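Local coordinates for protein alpha-L-rhamnosidase (PDB 6GSZ) that probably hydrolyses terminal non-reducing alpha-L-rhamnose residues in alpha-L-rhamnosides, at residues Q176-R181 / K496-E501; R467-T471 / L509-I513; W470-H475 / I526-A530. The contacts are given in a common frame with arbitrary orientation. Residues are numbered along the deposited sequence.

Contact 1. Residues Q176-R181 / K496-E501; sequences QSYQYR and KDARSE. With NAG (2-acetamido-2-deoxy-beta-D-glucopyranose), chain B.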
loop_
_atom_site.group_PDB
_atom_site.type_symbol
_atom_site.label_atom_id
_atom_site.label_comp_id
_atom_site.label_asym_id
_atom_site.label_seq_id
_atom_site.Cartn_x
_atom_site.Cartn_y
_atom_site.Cartn_z
ATOM N N GLN A 176 12.746 -3.515 -0.700
ATOM C CA GLN A 176 13.274 -2.534 0.256
ATOM C C GLN A 176 14.398 -1.755 -0.447
ATOM O O GLN A 176 14.950 -2.222 -1.455
ATOM C CB GLN A 176 13.773 -3.205 1.544
ATOM C CG GLN A 176 12.657 -3.949 2.290
ATOM C CD GLN A 176 12.457 -5.382 1.828
ATOM O OE1 GLN A 176 13.435 -6.160 1.743
ATOM N NE2 GLN A 176 11.223 -5.809 1.552
ATOM N N SER A 177 14.846 -0.679 0.185
ATOM C CA SER A 177 16.073 0.008 -0.159
ATOM C C SER A 177 17.176 -0.881 0.426
ATOM O O SER A 177 17.742 -0.599 1.471
ATOM C CB SER A 177 16.107 1.417 0.389
ATOM O OG SER A 177 15.106 2.220 -0.233
ATOM N N TYR A 178 17.525 -1.934 -0.349
ATOM C CA TYR A 178 18.250 -3.090 0.208
ATOM C C TYR A 178 19.630 -2.721 0.751
ATOM O O TYR A 178 20.107 -3.418 1.661
ATOM C CB TYR A 178 18.473 -4.161 -0.854
ATOM C CG TYR A 178 17.229 -4.723 -1.470
ATOM C CD1 TYR A 178 16.327 -5.484 -0.741
ATOM C CD2 TYR A 178 16.957 -4.539 -2.816
ATOM C CE1 TYR A 178 15.238 -6.092 -1.345
ATOM C CE2 TYR A 178 15.871 -5.120 -3.439
ATOM C CZ TYR A 178 14.986 -5.893 -2.706
ATOM O OH TYR A 178 13.923 -6.486 -3.354
ATOM N N GLN A 179 20.276 -1.684 0.207
ATOM C CA GLN A 179 21.619 -1.340 0.726
ATOM C C GLN A 179 21.567 -0.792 2.158
ATOM O O GLN A 179 22.624 -0.687 2.804
ATOM C CB GLN A 179 22.382 -0.385 -0.192
ATOM C CG GLN A 179 21.938 1.071 -0.225
ATOM C CD GLN A 179 20.809 1.391 -1.163
ATOM O OE1 GLN A 179 19.778 0.669 -1.260
ATOM N NE2 GLN A 179 21.010 2.504 -1.869
ATOM N N TYR A 180 20.379 -0.348 2.598
ATOM C CA TYR A 180 20.145 0.159 3.950
ATOM C C TYR A 180 19.370 -0.840 4.812
ATOM O O TYR A 180 19.690 -1.009 5.989
ATOM C CB TYR A 180 19.387 1.480 3.894
ATOM C CG TYR A 180 20.091 2.550 3.119
ATOM C CD1 TYR A 180 21.297 3.051 3.576
ATOM C CD2 TYR A 180 19.567 3.062 1.942
ATOM C CE1 TYR A 180 21.958 4.041 2.886
ATOM C CE2 TYR A 180 20.259 4.019 1.216
ATOM C CZ TYR A 180 21.431 4.537 1.714
ATOM O OH TYR A 180 22.155 5.476 1.046
ATOM N N ARG A 181 18.364 -1.474 4.231
ATOM C CA ARG A 181 17.406 -2.293 4.996
ATOM C C ARG A 181 16.969 -3.423 4.077
ATOM O O ARG A 181 16.578 -3.159 2.941
ATOM C CB ARG A 181 16.222 -1.439 5.451
ATOM C CG ARG A 181 15.228 -2.157 6.359
ATOM C CD ARG A 181 14.101 -1.249 6.788
ATOM N NE ARG A 181 13.230 -0.938 5.659
ATOM C CZ ARG A 181 12.171 -1.657 5.231
ATOM N NH1 ARG A 181 11.634 -2.622 6.002
ATOM N NH2 ARG A 181 11.664 -1.364 4.019
ATOM N N LYS A 496 10.751 4.357 6.504
ATOM C CA LYS A 496 12.130 4.121 6.936
ATOM C C LYS A 496 13.112 4.235 5.751
ATOM O O LYS A 496 14.172 4.846 5.845
ATOM C CB LYS A 496 12.253 2.723 7.573
ATOM C CG LYS A 496 11.586 2.644 8.934
ATOM C CD LYS A 496 11.659 1.241 9.513
ATOM C CE LYS A 496 11.093 1.205 10.907
ATOM N NZ LYS A 496 11.053 -0.185 11.422
ATOM N N ASP A 497 12.701 3.642 4.636
ATOM C CA ASP A 497 13.537 3.681 3.415
ATOM C C ASP A 497 13.606 5.105 2.884
ATOM O O ASP A 497 14.676 5.582 2.460
ATOM C CB ASP A 497 13.054 2.678 2.374
ATOM C CG ASP A 497 13.327 1.234 2.780
ATOM O OD1 ASP A 497 14.060 1.015 3.793
ATOM O OD2 ASP A 497 12.799 0.337 2.051
ATOM N N ALA A 498 12.469 5.835 2.952
ATOM C CA ALA A 498 12.471 7.205 2.458
ATOM C C ALA A 498 13.551 8.001 3.227
ATOM O O ALA A 498 14.300 8.794 2.650
ATOM C CB ALA A 498 11.101 7.829 2.611
ATOM N N ARG A 499 13.584 7.834 4.567
ATOM C CA ARG A 499 14.519 8.526 5.422
ATOM C C ARG A 499 15.967 8.140 5.045
ATOM O O ARG A 499 16.826 9.012 4.927
ATOM C CB ARG A 499 14.196 8.239 6.893
ATOM C CG ARG A 499 15.170 8.840 7.886
ATOM C CD ARG A 499 15.316 10.340 7.700
ATOM N NE ARG A 499 15.977 10.935 8.840
ATOM C CZ ARG A 499 16.516 12.168 8.864
ATOM N NH1 ARG A 499 16.454 12.921 7.765
ATOM N NH2 ARG A 499 17.062 12.602 9.998
ATOM N N SER A 500 16.251 6.834 4.934
ATOM C CA SER A 500 17.595 6.393 4.577
ATOM C C SER A 500 18.053 6.996 3.235
ATOM O O SER A 500 19.224 7.485 3.132
ATOM C CB SER A 500 17.645 4.872 4.491
ATOM O OG SER A 500 17.426 4.254 5.756
ATOM N N GLU A 501 17.144 7.000 2.255
ATOM C CA GLU A 501 17.454 7.510 0.952
ATOM C C GLU A 501 17.759 9.009 1.029
ATOM O O GLU A 501 18.707 9.528 0.412
ATOM C CB GLU A 501 16.338 7.193 -0.039
ATOM C CG GLU A 501 16.144 5.707 -0.319
ATOM C CD GLU A 501 17.047 5.006 -1.302
ATOM O OE1 GLU A 501 18.129 5.541 -1.568
ATOM O OE2 GLU A 501 16.567 3.955 -1.783
HETATM C C1 NAG B . 25.046 7.503 -1.800
HETATM C C2 NAG B . 25.152 6.019 -2.186
HETATM C C3 NAG B . 26.308 5.795 -3.131
HETATM C C4 NAG B . 26.216 6.683 -4.348
HETATM C C5 NAG B . 26.086 8.132 -3.876
HETATM C C6 NAG B . 25.832 9.052 -5.062
HETATM C C7 NAG B . 24.477 4.129 -0.761
HETATM C C8 NAG B . 24.785 3.389 0.517
HETATM N N2 NAG B . 25.301 5.174 -1.035
HETATM O O3 NAG B . 26.305 4.432 -3.534
HETATM O O4 NAG B . 27.424 6.495 -5.075
HETATM O O5 NAG B . 24.931 8.224 -3.023
HETATM O O6 NAG B . 24.726 8.541 -5.877
HETATM O O7 NAG B . 23.526 3.826 -1.498
HETATM O O HOH W 1 19.379 4.305 -3.627
HETATM O O HOH W 2 17.558 1.542 -2.834
HETATM O O HOH W 3 21.425 6.286 -1.414
#
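Helix 488-503 meets the loop Q176-R181 along one side, with K496, D497, S500 and E501 making the contact. K496 comes first. Its CB lies 4.2 Å from R181 NE, while its amine reaches away to a salt bridge with D305. D497 does the main polar work. R181 NE to D497 OD1 and R181 NH2 to D497 OD2 are both 2.8 Å, a bidentate salt bridge. D497 OD2 also accepts the backbone amide S177 N at 3.0 Å. One carboxylate thus ties both a side chain and the main chain of the loop to the helix. E183 is a second acidic partner of R181. One turn further on, S500 CB lies 4.0 Å from the centroid of the Y180 ring, over its face, in a CH-pi contact. E501 closes the contact. S177 OG donates to E501 OE2 at 2.7 Å, and N515 N binds the same oxygen. E501 OE1 sits at the Y180 ring edge, 3.8 Å from Y180 CE2. Waters 1 and 2 bridge E501 to Q179. Q179 NE2 in turn donates to NAG O7 at 2.9 Å, a sugar of a glycan carried by the protein itself. S177 is the centre of an inverse gamma turn. Separately, S177 O accepts Y180 N at 2.9 Å and R181 N at 3.0 Å, which folds the loop back on itself. The contact joins two domains: the loop runs between strands 164-165 and 182-188 of the alpha-L-rhamnosidase N-terminal domain, which follows an immunoglobulin-like domain, and helix 488-503 belongs to the six-hairpin glycosidase domain.

Contact 2. Residues R467-T471 / L509-I513; sequences RLGWT and LPYVI. With BGC (beta-D-glucopyranose), chain C.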
loop_
_atom_site.group_PDB
_atom_site.type_symbol
_atom_site.label_atom_id
_atom_site.label_comp_id
_atom_site.label_asym_id
_atom_site.label_seq_id
_atom_site.Cartn_x
_atom_site.Cartn_y
_atom_site.Cartn_z
ATOM N N ARG A 467 6.394 1.008 -12.111
ATOM C CA ARG A 467 6.032 0.320 -10.848
ATOM C C ARG A 467 7.020 0.754 -9.769
ATOM O O ARG A 467 7.541 -0.062 -9.031
ATOM C CB ARG A 467 5.906 -1.204 -11.015
ATOM C CG ARG A 467 5.405 -1.703 -12.365
ATOM C CD ARG A 467 5.316 -3.198 -12.410
ATOM N NE ARG A 467 5.152 -3.661 -13.761
ATOM C CZ ARG A 467 4.991 -4.941 -14.070
ATOM N NH1 ARG A 467 4.914 -5.842 -13.117
ATOM N NH2 ARG A 467 4.900 -5.333 -15.337
ATOM N N LEU A 468 7.224 2.080 -9.655
ATOM C CA LEU A 468 8.193 2.631 -8.724
ATOM C C LEU A 468 7.450 3.340 -7.585
ATOM O O LEU A 468 6.250 3.731 -7.728
ATOM C CB LEU A 468 9.080 3.652 -9.447
ATOM C CG LEU A 468 9.752 3.137 -10.720
ATOM C CD1 LEU A 468 10.517 4.246 -11.410
ATOM C CD2 LEU A 468 10.667 1.927 -10.440
ATOM N N GLY A 469 8.178 3.524 -6.487
ATOM C CA GLY A 469 7.562 4.158 -5.304
ATOM C C GLY A 469 7.485 5.674 -5.398
ATOM O O GLY A 469 8.192 6.385 -4.682
ATOM N N TRP A 470 6.700 6.143 -6.372
ATOM C CA TRP A 470 6.599 7.584 -6.634
ATOM C C TRP A 470 6.015 8.350 -5.426
ATOM O O TRP A 470 4.925 8.068 -4.916
ATOM C CB TRP A 470 5.795 7.827 -7.898
ATOM C CG TRP A 470 6.608 7.680 -9.155
ATOM C CD1 TRP A 470 6.666 6.602 -9.989
ATOM C CD2 TRP A 470 7.443 8.687 -9.734
ATOM N NE1 TRP A 470 7.484 6.883 -11.047
ATOM C CE2 TRP A 470 7.995 8.146 -10.913
ATOM C CE3 TRP A 470 7.776 9.979 -9.359
ATOM C CZ2 TRP A 470 8.849 8.884 -11.721
ATOM C CZ3 TRP A 470 8.622 10.714 -10.149
ATOM C CH2 TRP A 470 9.170 10.154 -11.319
ATOM N N THR A 471 6.804 9.310 -4.967
ATOM C CA THR A 471 6.525 10.024 -3.715
ATOM C C THR A 471 5.271 10.904 -3.788
ATOM O O THR A 471 4.477 10.941 -2.867
ATOM C CB THR A 471 7.794 10.779 -3.306
ATOM O OG1 THR A 471 8.275 11.595 -4.383
ATOM C CG2 THR A 471 8.860 9.817 -2.850
ATOM N N LEU A 509 14.492 14.460 -0.852
ATOM C CA LEU A 509 13.900 13.155 -1.072
ATOM C C LEU A 509 14.007 12.794 -2.551
ATOM O O LEU A 509 13.581 13.547 -3.418
ATOM C CB LEU A 509 12.440 13.181 -0.616
ATOM C CG LEU A 509 11.741 11.841 -0.569
ATOM C CD1 LEU A 509 12.342 10.942 0.513
ATOM C CD2 LEU A 509 10.244 12.052 -0.363
ATOM N N PRO A 510 14.593 11.630 -2.896
ATOM C CA PRO A 510 14.534 11.156 -4.279
ATOM C C PRO A 510 13.087 11.049 -4.749
ATOM O O PRO A 510 12.179 10.893 -3.952
ATOM C CB PRO A 510 15.220 9.806 -4.248
ATOM C CG PRO A 510 16.127 9.900 -3.065
ATOM C CD PRO A 510 15.355 10.712 -2.037
ATOM N N TYR A 511 12.875 11.139 -6.047
ATOM C CA TYR A 511 11.529 11.083 -6.605
ATOM C C TYR A 511 10.807 9.776 -6.310
ATOM O O TYR A 511 9.601 9.756 -6.121
ATOM C CB TYR A 511 11.525 11.390 -8.104
ATOM C CG TYR A 511 12.083 12.750 -8.452
ATOM C CD1 TYR A 511 12.103 13.813 -7.554
ATOM C CD2 TYR A 511 12.503 12.986 -9.753
ATOM C CE1 TYR A 511 12.677 15.020 -7.915
ATOM C CE2 TYR A 511 13.044 14.195 -10.128
ATOM C CZ TYR A 511 13.131 15.221 -9.211
ATOM O OH TYR A 511 13.687 16.419 -9.569
ATOM N N VAL A 512 11.554 8.667 -6.379
ATOM C CA VAL A 512 10.993 7.358 -6.080
ATOM C C VAL A 512 11.779 6.679 -4.967
ATOM O O VAL A 512 12.974 6.909 -4.818
ATOM C CB VAL A 512 10.921 6.427 -7.304
ATOM C CG1 VAL A 512 10.224 7.127 -8.458
ATOM C CG2 VAL A 512 12.274 5.893 -7.776
ATOM N N ILE A 513 11.049 5.886 -4.176
ATOM C CA ILE A 513 11.596 5.157 -3.043
ATOM C C ILE A 513 11.079 3.736 -3.109
ATOM O O ILE A 513 9.856 3.492 -3.102
ATOM C CB ILE A 513 11.135 5.754 -1.714
ATOM C CG1 ILE A 513 11.470 7.243 -1.579
ATOM C CG2 ILE A 513 11.644 4.953 -0.535
ATOM C CD1 ILE A 513 12.955 7.607 -1.470
HETATM C C2 BGC C . 3.934 9.057 -11.535
HETATM C C3 BGC C . 4.196 10.528 -11.372
HETATM C C4 BGC C . 5.456 11.081 -11.997
HETATM C C5 BGC C . 5.444 10.576 -13.358
HETATM C C6 BGC C . 6.679 11.170 -14.007
HETATM C C1 BGC C . 4.131 8.659 -12.988
HETATM O O1 BGC C . 3.750 7.306 -13.137
HETATM O O2 BGC C . 2.554 8.791 -11.440
HETATM O O3 BGC C . 4.418 10.740 -10.081
HETATM O O4 BGC C . 5.638 12.516 -11.968
HETATM O O5 BGC C . 5.386 9.119 -13.492
HETATM O O6 BGC C . 6.814 10.599 -15.312
HETATM O O HOH W 4 10.555 13.312 -3.997
#
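Two loop segments pair antiparallel here over a single beta bridge, a non-hydrogen-bonded pair of W470 and V512 with CA atoms 4.4 Å apart. Two backbone hydrogen bonds flank it: I513 N to G469 O at 2.9 Å and T471 N to Y511 O at 3.1 Å. T471 OG1 adds a side-chain bond to Y511 O at 2.9 Å. Water 4 donates to T471 OG1 and to P510 O, each at 2.9 Å. Two CA-H...O contacts tighten the pair, G469 CA to I513 O at 3.2 Å and V512 CA to G469 O at 3.3 Å. A side chain at G469 would run into I513 O, so this close approach needs glycine. Apolar packing completes the interface. V512 CG1 sits over one face of W470, 3.5 Å from the centroid of its five-membered ring, in a CH-pi contact. W470 CZ3 touches Y511 CB at 3.6 Å, and T471 CG2 meets L509 CD2, also at 3.6 Å. The polar ends of the aromatics bond outside: W470 NE1 to E466, Y511 OH to T522. The opposite face of W470 carries the bound glucose, with BGC C4 above it. The indole is therefore held between an aliphatic side chain, V512, on one face and the glucose on the other, with its main chain fixed by the bridge.

Contact 3. Residues W470-H475 / I526-A530; sequences WTGDIH and IWGDA. With BGC (beta-D-glucopyranose), chain C.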
loop_
_atom_site.group_PDB
_atom_site.type_symbol
_atom_site.label_atom_id
_atom_site.label_comp_id
_atom_site.label_asym_id
_atom_site.label_seq_id
_atom_site.Cartn_x
_atom_site.Cartn_y
_atom_site.Cartn_z
ATOM N N TRP A 470 6.700 6.143 -6.372
ATOM C CA TRP A 470 6.599 7.584 -6.634
ATOM C C TRP A 470 6.015 8.350 -5.426
ATOM O O TRP A 470 4.925 8.068 -4.916
ATOM C CB TRP A 470 5.795 7.827 -7.898
ATOM C CG TRP A 470 6.608 7.680 -9.155
ATOM C CD1 TRP A 470 6.666 6.602 -9.989
ATOM C CD2 TRP A 470 7.443 8.687 -9.734
ATOM N NE1 TRP A 470 7.484 6.883 -11.047
ATOM C CE2 TRP A 470 7.995 8.146 -10.913
ATOM C CE3 TRP A 470 7.776 9.979 -9.359
ATOM C CZ2 TRP A 470 8.849 8.884 -11.721
ATOM C CZ3 TRP A 470 8.622 10.714 -10.149
ATOM C CH2 TRP A 470 9.170 10.154 -11.319
ATOM N N THR A 471 6.804 9.310 -4.967
ATOM C CA THR A 471 6.525 10.024 -3.715
ATOM C C THR A 471 5.271 10.904 -3.788
ATOM O O THR A 471 4.477 10.941 -2.867
ATOM C CB THR A 471 7.794 10.779 -3.306
ATOM O OG1 THR A 471 8.275 11.595 -4.383
ATOM C CG2 THR A 471 8.860 9.817 -2.850
ATOM N N GLY A 472 5.107 11.655 -4.879
ATOM C CA GLY A 472 3.987 12.561 -4.948
ATOM C C GLY A 472 2.664 11.810 -4.956
ATOM O O GLY A 472 1.669 12.240 -4.339
ATOM N N ASP A 473 2.587 10.670 -5.648
ATOM C CA ASP A 473 1.349 9.946 -5.800
ATOM C C ASP A 473 0.840 9.481 -4.419
ATOM O O ASP A 473 -0.353 9.593 -4.130
ATOM C CB ASP A 473 1.506 8.741 -6.738
ATOM C CG ASP A 473 2.030 9.045 -8.128
ATOM O OD1 ASP A 473 3.038 9.790 -8.217
ATOM O OD2 ASP A 473 1.403 8.562 -9.102
ATOM N N ILE A 474 1.736 8.936 -3.587
ATOM C CA ILE A 474 1.315 8.465 -2.282
ATOM C C ILE A 474 1.003 9.641 -1.354
ATOM O O ILE A 474 0.133 9.526 -0.511
ATOM C CB ILE A 474 2.268 7.403 -1.694
ATOM C CG1 ILE A 474 1.719 6.812 -0.403
ATOM C CG2 ILE A 474 3.663 7.934 -1.508
ATOM C CD1 ILE A 474 0.352 6.136 -0.550
ATOM N N HIS A 475 1.689 10.760 -1.532
ATOM C CA HIS A 475 1.333 11.960 -0.779
ATOM C C HIS A 475 -0.142 12.298 -1.047
ATOM O O HIS A 475 -0.933 12.527 -0.115
ATOM C CB HIS A 475 2.299 13.104 -1.103
ATOM C CG HIS A 475 2.118 14.347 -0.287
ATOM N ND1 HIS A 475 2.854 15.490 -0.576
ATOM C CD2 HIS A 475 1.265 14.680 0.705
ATOM C CE1 HIS A 475 2.476 16.471 0.255
ATOM N NE2 HIS A 475 1.520 15.988 1.049
ATOM N N ILE A 526 5.639 18.716 -3.424
ATOM C CA ILE A 526 4.591 17.666 -3.478
ATOM C C ILE A 526 5.234 16.274 -3.381
ATOM O O ILE A 526 4.892 15.524 -2.503
ATOM C CB ILE A 526 3.637 17.796 -4.681
ATOM C CG1 ILE A 526 3.096 19.231 -4.820
ATOM C CG2 ILE A 526 2.511 16.775 -4.551
ATOM C CD1 ILE A 526 2.347 19.459 -6.092
ATOM N N TRP A 527 6.095 15.961 -4.353
ATOM C CA TRP A 527 6.922 14.746 -4.374
ATOM C C TRP A 527 7.871 14.792 -3.173
ATOM O O TRP A 527 7.721 13.962 -2.283
ATOM C CB TRP A 527 7.635 14.671 -5.734
ATOM C CG TRP A 527 6.763 14.078 -6.801
ATOM C CD1 TRP A 527 6.877 12.829 -7.338
ATOM C CD2 TRP A 527 5.631 14.672 -7.473
ATOM N NE1 TRP A 527 5.896 12.608 -8.258
ATOM C CE2 TRP A 527 5.098 13.715 -8.348
ATOM C CE3 TRP A 527 4.990 15.918 -7.406
ATOM C CZ2 TRP A 527 3.989 13.951 -9.159
ATOM C CZ3 TRP A 527 3.880 16.147 -8.197
ATOM C CH2 TRP A 527 3.384 15.183 -9.070
ATOM N N GLY A 528 8.722 15.809 -3.054
ATOM C CA GLY A 528 9.597 15.851 -1.921
ATOM C C GLY A 528 8.840 16.029 -0.606
ATOM O O GLY A 528 9.257 15.531 0.444
ATOM N N ASP A 529 7.731 16.778 -0.683
ATOM C CA ASP A 529 6.896 17.038 0.485
ATOM C C ASP A 529 6.273 15.760 1.051
ATOM O O ASP A 529 5.734 15.811 2.157
ATOM C CB ASP A 529 5.826 18.080 0.203
ATOM C CG ASP A 529 6.416 19.477 0.010
ATOM O OD1 ASP A 529 7.125 19.944 0.957
ATOM O OD2 ASP A 529 6.116 20.063 -1.056
ATOM N N ALA A 530 6.323 14.621 0.332
ATOM C CA ALA A 530 5.818 13.380 0.896
ATOM C C ALA A 530 6.445 13.024 2.246
ATOM O O ALA A 530 5.782 12.344 3.072
ATOM C CB ALA A 530 6.014 12.236 -0.061
HETATM C C2 BGC C . 3.934 9.057 -11.535
HETATM C C3 BGC C . 4.196 10.528 -11.372
HETATM C C4 BGC C . 5.456 11.081 -11.997
HETATM C C5 BGC C . 5.444 10.576 -13.358
HETATM C C6 BGC C . 6.679 11.170 -14.007
HETATM C C1 BGC C . 4.131 8.659 -12.988
HETATM O O1 BGC C . 3.750 7.306 -13.137
HETATM O O2 BGC C . 2.554 8.791 -11.440
HETATM O O3 BGC C . 4.418 10.740 -10.081
HETATM O O4 BGC C . 5.638 12.516 -11.968
HETATM O O5 BGC C . 5.386 9.119 -13.492
HETATM O O6 BGC C . 6.814 10.599 -15.312
#
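W527 has the largest area covered in this contact. G472 CA sits over its five-membered ring, 3.5 Å from the centroid and almost on the ring normal, a CH-pi contact. A CB on G472 would collide with W527 CD2, so the helix start can lie against the indole only because it is bare. W527 also meets W470 rim to rim, planes at 88° and W470 CE3 3.6 Å from W527 CD1. H475 comes second. Its ND1 donates to I526 O at 2.8 Å, and D529 O lies over one face of its imidazole. I526 N is bound by D529 OD2 at 2.8 Å, and D529 OD1 is hydrogen-bonded to S609 and W558. A530 follows, its CB 3.5 Å from T471 O. It closes a type I turn by donating A530 N to W527 O at 3.0 Å. The glucose ties the segments together. BGC O3 donates to D473 OD1 at 2.5 Å and accepts W527 NE1 at 3.0 Å; BGC O2 donates to D473 OD2 at 2.6 Å. A tryptophan-lined sugar pocket formed by helix starts and the loops before them is consistent with the active-site end of an (alpha/alpha)6 barrel, the fold of six-hairpin glycosidases.

The three contacts run from a domain boundary to the sugar pocket. Contacts 2 and 3 have centres 8 Å apart, share W470 and T471, and both touch the glucose. The centre of contact 1 is about 12 Å from that of contact 2 and about 16 Å from that of contact 3. Contact 1 reaches contact 2 through helix 488-503, where A498 packs on L509 and I513, and E501 packs on I513. Along the chain the order is 176-181, then 467-475, 496-501, 509-513 and 526-530, so contact 1 crosses both others. All segments except 176-181 belong to the six-hairpin glycosidase domain. Contact 2 touches both others and links the interdomain contact 1 to the glucose pocket, where W470 lies.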